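Local coordinates for predicted DNA-binding transcriptional regulator (Aliivibrio fischeri ES114, PDB 7DWN), which probably acts as a LysR-type transcription factor, binding regulatory DNA through a winged helix-turn-helix domain and assembling as a tetramer, at residues Q113-G118 / G281-S286; C143-A148 / A275-A280. One frame throughout, in Å; residues are numbered along the deposited sequence.

Interaction 1: Q113-G118 / G281-S286; sequences QAFDEG and GEKVWS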
loop_
_atom_site.group_PDB
_atom_site.type_symbol
_atom_site.label_atom_id
_atom_site.label_comp_id
_atom_site.label_asym_id
_atom_site.label_seq_id
_atom_site.Cartn_x
_atom_site.Cartn_y
_atom_site.Cartn_z
ATOM N N GLN A 113 -0.934 24.769 -32.330
ATOM C CA GLN A 113 -0.626 25.724 -33.385
ATOM C C GLN A 113 0.420 26.734 -32.926
ATOM O O GLN A 113 1.265 27.162 -33.720
ATOM C CB GLN A 113 -1.891 26.435 -33.858
ATOM C CG GLN A 113 -1.643 27.355 -35.042
ATOM C CD GLN A 113 -0.798 26.700 -36.121
ATOM O OE1 GLN A 113 -1.024 25.548 -36.494
ATOM N NE2 GLN A 113 0.188 27.435 -36.624
ATOM N N ALA A 114 0.386 27.123 -31.647
ATOM C CA ALA A 114 1.406 28.034 -31.132
ATOM C C ALA A 114 2.797 27.422 -31.230
ATOM O O ALA A 114 3.793 28.150 -31.333
ATOM C CB ALA A 114 1.106 28.422 -29.685
ATOM N N PHE A 115 2.884 26.093 -31.189
ATOM C CA PHE A 115 4.168 25.423 -31.385
ATOM C C PHE A 115 4.758 25.653 -32.774
ATOM O O PHE A 115 5.952 25.392 -32.970
ATOM C CB PHE A 115 4.030 23.919 -31.150
ATOM C CG PHE A 115 3.781 23.546 -29.720
ATOM C CD1 PHE A 115 4.291 24.310 -28.685
ATOM C CD2 PHE A 115 3.038 22.421 -29.412
ATOM C CE1 PHE A 115 4.061 23.954 -27.368
ATOM C CE2 PHE A 115 2.805 22.065 -28.100
ATOM C CZ PHE A 115 3.316 22.832 -27.077
ATOM N N ASP A 116 3.964 26.133 -33.735
ATOM C CA ASP A 116 4.400 26.261 -35.122
ATOM C C ASP A 116 4.892 27.656 -35.490
ATOM O O ASP A 116 5.445 27.824 -36.583
ATOM C CB ASP A 116 3.265 25.866 -36.079
ATOM C CG ASP A 116 2.796 24.444 -35.869
ATOM O OD1 ASP A 116 3.146 23.846 -34.830
ATOM O OD2 ASP A 116 2.076 23.923 -36.747
ATOM N N GLU A 117 4.703 28.655 -34.627
ATOM C CA GLU A 117 5.194 30.015 -34.860
ATOM C C GLU A 117 6.286 30.266 -33.826
ATOM O O GLU A 117 6.002 30.597 -32.670
ATOM C CB GLU A 117 4.073 31.044 -34.759
ATOM C CG GLU A 117 4.298 32.283 -35.619
ATOM C CD GLU A 117 3.723 32.138 -37.015
ATOM O OE1 GLU A 117 2.531 31.783 -37.132
ATOM O OE2 GLU A 117 4.461 32.383 -37.992
ATOM N N GLY A 118 7.536 30.140 -34.259
ATOM C CA GLY A 118 8.612 29.801 -33.356
ATOM C C GLY A 118 8.928 28.336 -33.575
ATOM O O GLY A 118 8.089 27.472 -33.304
ATOM N N GLY A 281 9.106 21.234 -21.010
ATOM C CA GLY A 281 8.069 21.519 -20.034
ATOM C C GLY A 281 7.935 23.001 -19.747
ATOM O O GLY A 281 6.824 23.534 -19.676
ATOM N N GLU A 282 9.068 23.691 -19.591
ATOM C CA GLU A 282 9.018 25.131 -19.374
ATOM C C GLU A 282 8.470 25.860 -20.593
ATOM O O GLU A 282 7.764 26.861 -20.440
ATOM C CB GLU A 282 10.403 25.663 -19.006
ATOM C CG GLU A 282 10.969 25.095 -17.706
ATOM C CD GLU A 282 10.234 25.579 -16.461
ATOM O OE1 GLU A 282 9.356 26.461 -16.577
ATOM O OE2 GLU A 282 10.543 25.076 -15.359
ATOM N N LYS A 283 8.759 25.372 -21.802
ATOM C CA LYS A 283 8.182 25.996 -22.991
ATOM C C LYS A 283 6.663 25.847 -23.009
ATOM O O LYS A 283 5.935 26.807 -23.292
ATOM C CB LYS A 283 8.792 25.402 -24.259
ATOM C CG LYS A 283 8.093 25.863 -25.533
ATOM C CD LYS A 283 8.951 25.642 -26.764
ATOM C CE LYS A 283 8.239 26.125 -28.018
ATOM N NZ LYS A 283 7.909 27.578 -27.951
ATOM N N VAL A 284 6.167 24.642 -22.714
ATOM C CA VAL A 284 4.722 24.430 -22.684
ATOM C C VAL A 284 4.078 25.296 -21.608
ATOM O O VAL A 284 3.012 25.891 -21.822
ATOM C CB VAL A 284 4.397 22.939 -22.486
ATOM C CG1 VAL A 284 2.902 22.749 -22.300
ATOM C CG2 VAL A 284 4.888 22.137 -23.679
ATOM N N TRP A 285 4.720 25.397 -20.442
ATOM C CA TRP A 285 4.179 26.228 -19.373
ATOM C C TRP A 285 4.143 27.696 -19.780
ATOM O O TRP A 285 3.164 28.400 -19.505
ATOM C CB TRP A 285 5.002 26.046 -18.099
ATOM C CG TRP A 285 4.527 26.887 -16.957
ATOM C CD1 TRP A 285 5.007 28.108 -16.581
ATOM C CD2 TRP A 285 3.473 26.570 -16.040
ATOM N NE1 TRP A 285 4.320 28.570 -15.485
ATOM C CE2 TRP A 285 3.372 27.644 -15.135
ATOM C CE3 TRP A 285 2.606 25.482 -15.896
ATOM C CZ2 TRP A 285 2.439 27.662 -14.101
ATOM C CZ3 TRP A 285 1.684 25.501 -14.867
ATOM C CH2 TRP A 285 1.608 26.583 -13.984
ATOM N N SER A 286 5.202 28.175 -20.437
ATOM C CA SER A 286 5.226 29.559 -20.897
ATOM C C SER A 286 4.120 29.824 -21.908
ATOM O O SER A 286 3.470 30.875 -21.868
ATOM C CB SER A 286 6.592 29.884 -21.502
ATOM O OG SER A 286 6.550 31.089 -22.246
#
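In the effector-binding domain of this LysR-type regulator, the type I turn A114-E117, in the chain leaving helix 101-114, packs against the C-terminal helix 279-290, with F115 reaching across to V284 and K283. The ring does the reaching: CZ of F115 comes to 3.8 Å from CG2 of V284, while CE1 of F115 lies 4.2 Å from the same methyl. The methyl meets the ring obliquely, and the two side chains are inclined to each other. Because CG of F115 is anti to its own carbonyl carbon (chi1 -69°), the ring runs out toward the helix although its CB does not face that way. On V284 it is CG2 that takes up the contact.

The domain has the fold of periplasmic binding proteins, with two alpha/beta subdomains, each a sheet flanked by helices. Here the sheet side is supplied by L124 of strand 123-128, which touches both F115 and V284, and I287 one turn further along the helix also meets F115. K283 adds a looser contact, its CE 4.4 Å from CD1 of F115. The chain of K283 is extended as far as CE, turning only at the last bond (chi4 60°); the side chain also touches Y120 and P122. The turn carries F115 at its second position. D116 N bonds to Q113 O at 2.9 Å, whereas the bond from E117 N to A114 O is weak at 3.5 Å. F115 and V284 are buried; K283 remains partly exposed.

Interaction 2: C143-A148 / A275-A280; sequences CDILLA and ARLHPA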
loop_
_atom_site.group_PDB
_atom_site.type_symbol
_atom_site.label_atom_id
_atom_site.label_comp_id
_atom_site.label_asym_id
_atom_site.label_seq_id
_atom_site.Cartn_x
_atom_site.Cartn_y
_atom_site.Cartn_z
ATOM N N CYS A 143 2.880 13.507 -13.883
ATOM C CA CYS A 143 2.626 14.467 -14.946
ATOM C C CYS A 143 3.354 15.763 -14.620
ATOM O O CYS A 143 3.596 16.080 -13.453
ATOM C CB CYS A 143 1.125 14.732 -15.141
ATOM S SG CYS A 143 0.278 15.418 -13.706
ATOM N N ASP A 144 3.709 16.504 -15.668
ATOM C CA ASP A 144 4.440 17.753 -15.510
ATOM C C ASP A 144 3.515 18.940 -15.272
ATOM O O ASP A 144 3.783 19.770 -14.396
ATOM C CB ASP A 144 5.306 18.012 -16.745
ATOM C CG ASP A 144 6.246 16.861 -17.049
ATOM O OD1 ASP A 144 6.837 16.309 -16.097
ATOM O OD2 ASP A 144 6.386 16.505 -18.238
ATOM N N ILE A 145 2.430 19.036 -16.038
ATOM C CA ILE A 145 1.511 20.164 -15.980
ATOM C C ILE A 145 0.086 19.631 -15.958
ATOM O O ILE A 145 -0.255 18.711 -16.709
ATOM C CB ILE A 145 1.722 21.125 -17.171
ATOM C CG1 ILE A 145 3.137 21.706 -17.144
ATOM C CG2 ILE A 145 0.683 22.239 -17.156
ATOM C CD1 ILE A 145 3.546 22.372 -18.436
ATOM N N LEU A 146 -0.742 20.206 -15.093
ATOM C CA LEU A 146 -2.134 19.811 -14.940
ATOM C C LEU A 146 -3.030 20.938 -15.437
ATOM O O LEU A 146 -2.886 22.082 -15.006
ATOM C CB LEU A 146 -2.444 19.492 -13.475
ATOM C CG LEU A 146 -3.898 19.218 -13.099
ATOM C CD1 LEU A 146 -4.442 18.080 -13.935
ATOM C CD2 LEU A 146 -4.003 18.893 -11.619
ATOM N N LEU A 147 -3.945 20.621 -16.344
ATOM C CA LEU A 147 -4.922 21.595 -16.826
ATOM C C LEU A 147 -6.249 21.256 -16.164
ATOM O O LEU A 147 -6.910 20.286 -16.542
ATOM C CB LEU A 147 -5.024 21.568 -18.349
ATOM C CG LEU A 147 -4.071 22.444 -19.168
ATOM C CD1 LEU A 147 -2.612 22.151 -18.855
ATOM C CD2 LEU A 147 -4.344 22.254 -20.649
ATOM N N ALA A 148 -6.642 22.040 -15.162
ATOM C CA ALA A 148 -7.832 21.691 -14.395
ATOM C C ALA A 148 -8.592 22.960 -14.046
ATOM O O ALA A 148 -8.196 24.064 -14.419
ATOM C CB ALA A 148 -7.467 20.887 -13.142
ATOM N N ALA A 275 9.615 22.949 -9.389
ATOM C CA ALA A 275 10.103 24.314 -9.567
ATOM C C ALA A 275 10.764 24.488 -10.927
ATOM O O ALA A 275 10.609 25.532 -11.572
ATOM C CB ALA A 275 11.076 24.675 -8.444
ATOM N N ARG A 276 11.500 23.479 -11.379
ATOM C CA ARG A 276 12.136 23.489 -12.690
ATOM C C ARG A 276 11.704 22.258 -13.470
ATOM O O ARG A 276 11.863 21.128 -12.994
ATOM C CB ARG A 276 13.660 23.511 -12.579
ATOM C CG ARG A 276 14.251 24.742 -11.921
ATOM C CD ARG A 276 15.773 24.750 -12.058
ATOM N NE ARG A 276 16.386 23.506 -11.592
ATOM C CZ ARG A 276 16.789 22.521 -12.390
ATOM N NH1 ARG A 276 16.647 22.628 -13.704
ATOM N NH2 ARG A 276 17.332 21.426 -11.873
ATOM N N LEU A 277 11.165 22.479 -14.661
ATOM C CA LEU A 277 10.864 21.410 -15.599
ATOM C C LEU A 277 11.991 21.290 -16.618
ATOM O O LEU A 277 12.873 22.148 -16.714
ATOM C CB LEU A 277 9.530 21.670 -16.309
ATOM C CG LEU A 277 8.231 21.149 -15.688
ATOM C CD1 LEU A 277 8.099 21.562 -14.237
ATOM C CD2 LEU A 277 7.038 21.650 -16.488
ATOM N N HIS A 278 11.959 20.199 -17.381
ATOM C CA HIS A 278 12.830 20.093 -18.536
ATOM C C HIS A 278 12.473 21.198 -19.530
ATOM O O HIS A 278 11.353 21.715 -19.512
ATOM C CB HIS A 278 12.704 18.708 -19.175
ATOM C CG HIS A 278 11.304 18.333 -19.549
ATOM N ND1 HIS A 278 10.312 18.126 -18.616
ATOM C CD2 HIS A 278 10.734 18.111 -20.758
ATOM C CE1 HIS A 278 9.189 17.802 -19.232
ATOM N NE2 HIS A 278 9.418 17.786 -20.533
ATOM N N PRO A 279 13.422 21.595 -20.389
ATOM C CA PRO A 279 13.174 22.745 -21.283
ATOM C C PRO A 279 11.847 22.698 -22.028
ATOM O O PRO A 279 11.172 23.731 -22.141
ATOM C CB PRO A 279 14.370 22.683 -22.241
ATOM C CG PRO A 279 15.467 22.102 -21.406
ATOM C CD PRO A 279 14.808 21.102 -20.494
ATOM N N ALA A 280 11.446 21.525 -22.528
ATOM C CA ALA A 280 10.158 21.415 -23.208
ATOM C C ALA A 280 9.000 21.701 -22.257
ATOM O O ALA A 280 8.009 22.336 -22.643
ATOM C CB ALA A 280 10.011 20.027 -23.830
#
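D144, just before strand 145-149, faces the L277-H278 corner that leads into helix 279-290. Its CB meets CD2 of L277 at 4.0 Å. One bond further, CG of D144 lies in the plane of the H278 ring, at its edge, 3.8 Å from CE1 of H278. At the tip, OD2 of D144 approaches CE1 of H278 to 3.2 Å near the ring plane, OD1 of D144 stays farther from that CE1 at 4.2 Å, and the carboxylate is turned 64° against the ring. No hydrogen bond joins the pair: OD2 of D144 and NE2 of H278 are 4.0 Å apart. OD2 is instead bonded to the backbone N of Q96, and NE2 of H278 makes a weak bond to the carbonyl O of V94, so both polar ends are served by strand 94-99. With CG of H278 set between its backbone N and carbonyl carbon (chi1 55°), the ring is brought round to the aspartate.

L277 directs its CB toward 143-148 and shares CD2 between D144 and I145, whose CG1 lies 4.0 Å away. I145 in turn rests on V284, W285 and L288. R276 forms a salt bridge with E58 of the third subunit, and P61 of that subunit packs on H278. H278 is the N-cap residue of helix 279-290, which flanks the sheet holding strands 94-99, 123-128 and 145-149, as in periplasmic-binding-protein-like LysR effector domains.

From the N terminus, the chain passes the turn at 113-118, runs through strand 123-128 and helix 134-140, and reaches 143-148 at the start of strand 145-149. The long excursion that follows returns by strand 264-272 to 275-280, where interaction 2 closes a loop with 126 residues between its segments. The chain then runs directly into 281-286, and interaction 1 closes the wider loop, of 162 residues, around it. Both contacts use helix 279-290: interaction 2 ties its beginning to the sheet holding strands 94-99, 123-128 and 145-149, interaction 1 its next turns to the turn 114-117. Their centres are about 12 Å apart, and E282 OE2 probably accepts a hydrogen bond from L277 N.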